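Local coordinates for surface glycan binding protein B (Bacteroides ovatus, PDB 6E57), which binds mixed-linkage beta-glucan at the cell surface, probably capturing cereal glucan chains for uptake and use by this gut bacterium, at residues 193-198 with 217-222. Residues are numbered along the deposited sequence; the frame is centred on the assembly and turned at random.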
loop_
_atom_site.group_PDB
_atom_site.type_symbol
_atom_site.label_atom_id
_atom_site.label_comp_id
_atom_site.label_asym_id
_atom_site.label_seq_id
_atom_site.Cartn_x
_atom_site.Cartn_y
_atom_site.Cartn_z
ATOM N N VAL A 193 -23.987 -8.298 -1.960
ATOM C CA VAL A 193 -23.417 -7.011 -1.555
ATOM C C VAL A 193 -23.012 -6.227 -2.808
ATOM O O VAL A 193 -22.218 -6.704 -3.614
ATOM C CB VAL A 193 -22.217 -7.190 -0.605
ATOM C CG1 VAL A 193 -21.590 -5.852 -0.240
ATOM C CG2 VAL A 193 -22.599 -7.963 0.648
ATOM N N SER A 194 -23.565 -5.018 -2.945
ATOM C CA SER A 194 -23.272 -4.128 -4.063
ATOM C C SER A 194 -21.933 -3.419 -3.823
ATOM O O SER A 194 -21.402 -3.443 -2.710
ATOM C CB SER A 194 -24.393 -3.142 -4.275
ATOM O OG SER A 194 -24.690 -2.452 -3.071
ATOM N N GLU A 195 -21.406 -2.792 -4.884
ATOM C CA GLU A 195 -20.129 -2.071 -4.851
ATOM C C GLU A 195 -20.196 -0.950 -3.805
ATOM O O GLU A 195 -21.274 -0.465 -3.479
ATOM C CB GLU A 195 -19.798 -1.476 -6.222
ATOM C CG GLU A 195 -19.410 -2.501 -7.271
ATOM C CD GLU A 195 -18.702 -1.913 -8.483
ATOM O OE1 GLU A 195 -19.065 -0.791 -8.898
ATOM O OE2 GLU A 195 -17.778 -2.572 -9.004
ATOM N N GLY A 196 -19.027 -0.552 -3.293
ATOM C CA GLY A 196 -18.902 0.519 -2.310
ATOM C C GLY A 196 -17.913 0.173 -1.208
ATOM O O GLY A 196 -17.242 -0.862 -1.267
ATOM N N ASP A 197 -17.842 1.058 -0.204
ATOM C CA ASP A 197 -16.950 0.935 0.951
ATOM C C ASP A 197 -17.792 0.657 2.204
ATOM O O ASP A 197 -18.751 1.367 2.473
ATOM C CB ASP A 197 -16.093 2.196 1.115
ATOM C CG ASP A 197 -15.047 2.378 0.025
ATOM O OD1 ASP A 197 -15.410 2.269 -1.168
ATOM O OD2 ASP A 197 -13.869 2.620 0.375
ATOM N N TYR A 198 -17.422 -0.382 2.962
ATOM C CA TYR A 198 -18.152 -0.794 4.165
ATOM C C TYR A 198 -17.195 -0.838 5.361
ATOM O O TYR A 198 -16.059 -1.258 5.217
ATOM C CB TYR A 198 -18.807 -2.162 3.960
ATOM C CG TYR A 198 -19.748 -2.249 2.784
ATOM C CD1 TYR A 198 -19.281 -2.567 1.516
ATOM C CD2 TYR A 198 -21.109 -2.027 2.935
ATOM C CE1 TYR A 198 -20.136 -2.653 0.430
ATOM C CE2 TYR A 198 -21.977 -2.106 1.857
ATOM C CZ TYR A 198 -21.491 -2.423 0.600
ATOM O OH TYR A 198 -22.339 -2.508 -0.465
ATOM N N VAL A 217 -15.625 -3.093 -1.800
ATOM C CA VAL A 217 -16.229 -4.117 -2.645
ATOM C C VAL A 217 -16.321 -3.578 -4.077
ATOM O O VAL A 217 -16.931 -2.533 -4.304
ATOM C CB VAL A 217 -17.619 -4.515 -2.114
ATOM C CG1 VAL A 217 -18.243 -5.638 -2.930
ATOM C CG2 VAL A 217 -17.568 -4.889 -0.642
ATOM N N THR A 218 -15.728 -4.309 -5.030
ATOM C CA THR A 218 -15.747 -3.935 -6.448
ATOM C C THR A 218 -15.886 -5.185 -7.324
ATOM O O THR A 218 -15.356 -6.252 -6.995
ATOM C CB THR A 218 -14.491 -3.142 -6.838
ATOM O OG1 THR A 218 -14.580 -2.819 -8.226
ATOM C CG2 THR A 218 -13.204 -3.894 -6.577
ATOM N N ASN A 219 -16.605 -5.021 -8.442
ATOM C CA ASN A 219 -16.719 -6.016 -9.505
ATOM C C ASN A 219 -15.700 -5.726 -10.614
ATOM O O ASN A 219 -15.496 -6.561 -11.499
ATOM C CB ASN A 219 -18.121 -6.036 -10.114
ATOM C CG ASN A 219 -19.191 -6.420 -9.117
ATOM O OD1 ASN A 219 -19.176 -7.527 -8.585
ATOM N ND2 ASN A 219 -20.123 -5.517 -8.863
ATOM N N ALA A 220 -15.072 -4.543 -10.564
ATOM C CA ALA A 220 -14.186 -4.081 -11.620
ATOM C C ALA A 220 -12.888 -4.888 -11.598
ATOM O O ALA A 220 -12.411 -5.294 -10.534
ATOM C CB ALA A 220 -13.906 -2.608 -11.457
ATOM N N SER A 221 -12.338 -5.117 -12.794
ATOM C CA SER A 221 -10.981 -5.586 -12.952
ATOM C C SER A 221 -10.036 -4.437 -12.589
ATOM O O SER A 221 -9.810 -3.542 -13.398
ATOM C CB SER A 221 -10.753 -6.089 -14.351
ATOM O OG SER A 221 -11.764 -7.017 -14.720
ATOM N N LEU A 222 -9.532 -4.454 -11.349
ATOM C CA LEU A 222 -8.736 -3.363 -10.804
ATOM C C LEU A 222 -7.290 -3.830 -10.616
ATOM O O LEU A 222 -7.001 -4.633 -9.737
ATOM C CB LEU A 222 -9.350 -2.903 -9.478
ATOM C CG LEU A 222 -8.638 -1.746 -8.778
ATOM C CD1 LEU A 222 -8.771 -0.465 -9.581
ATOM C CD2 LEU A 222 -9.181 -1.550 -7.372
#
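An antiparallel beta bridge between G196 and V217 pairs the start of strand 196-203 with the end of strand 209-217, where the chain leaves this sheet for the linker to strand 222-225. Two backbone bonds define it as a hydrogen-bonded pair: G196 N to V217 O (3.1 Å) and V217 N to G196 O (2.8 Å). The backbone angles of G196 would drive any side chain into the carbonyl oxygen of E195, so the conformation suits glycine.

V217 chi1 of -177° sets CG2 anti to the carbonyl carbon, beside the backbone N, and this methyl meets the Y198 ring obliquely, 3.6 Å from Y198 CE1; V193 CG1 meets the same methyl at 4.2 Å. The Y198 hydroxyl in turn donates to S194 O (OH to O 2.6 Å), from above the carbonyl plane. Replacing Y198 by an alanine would probably leave V217 CG2 without its aromatic neighbour and S194 O without this hydroxyl donor.

Beyond the bridge, extended E195 reaches the linker: its OE2 accepts from N219 N (2.8 Å, 170° at the hydrogen) through the anti lone pair. The N219 side-chain amide and the carboxylate are nearly parallel, 11° between planes, with N219 ND2 3.5 Å from E195 CG. T218 OG1 accepts from A220 N (2.9 Å), closing an ST turn. Thus two successive backbone N-H groups of the linker have side-chain acceptors, one carboxylate oxygen carrying the hydrogen bonding on from the bridge, while V217 CG2 packs against V193 and the Y198 ring.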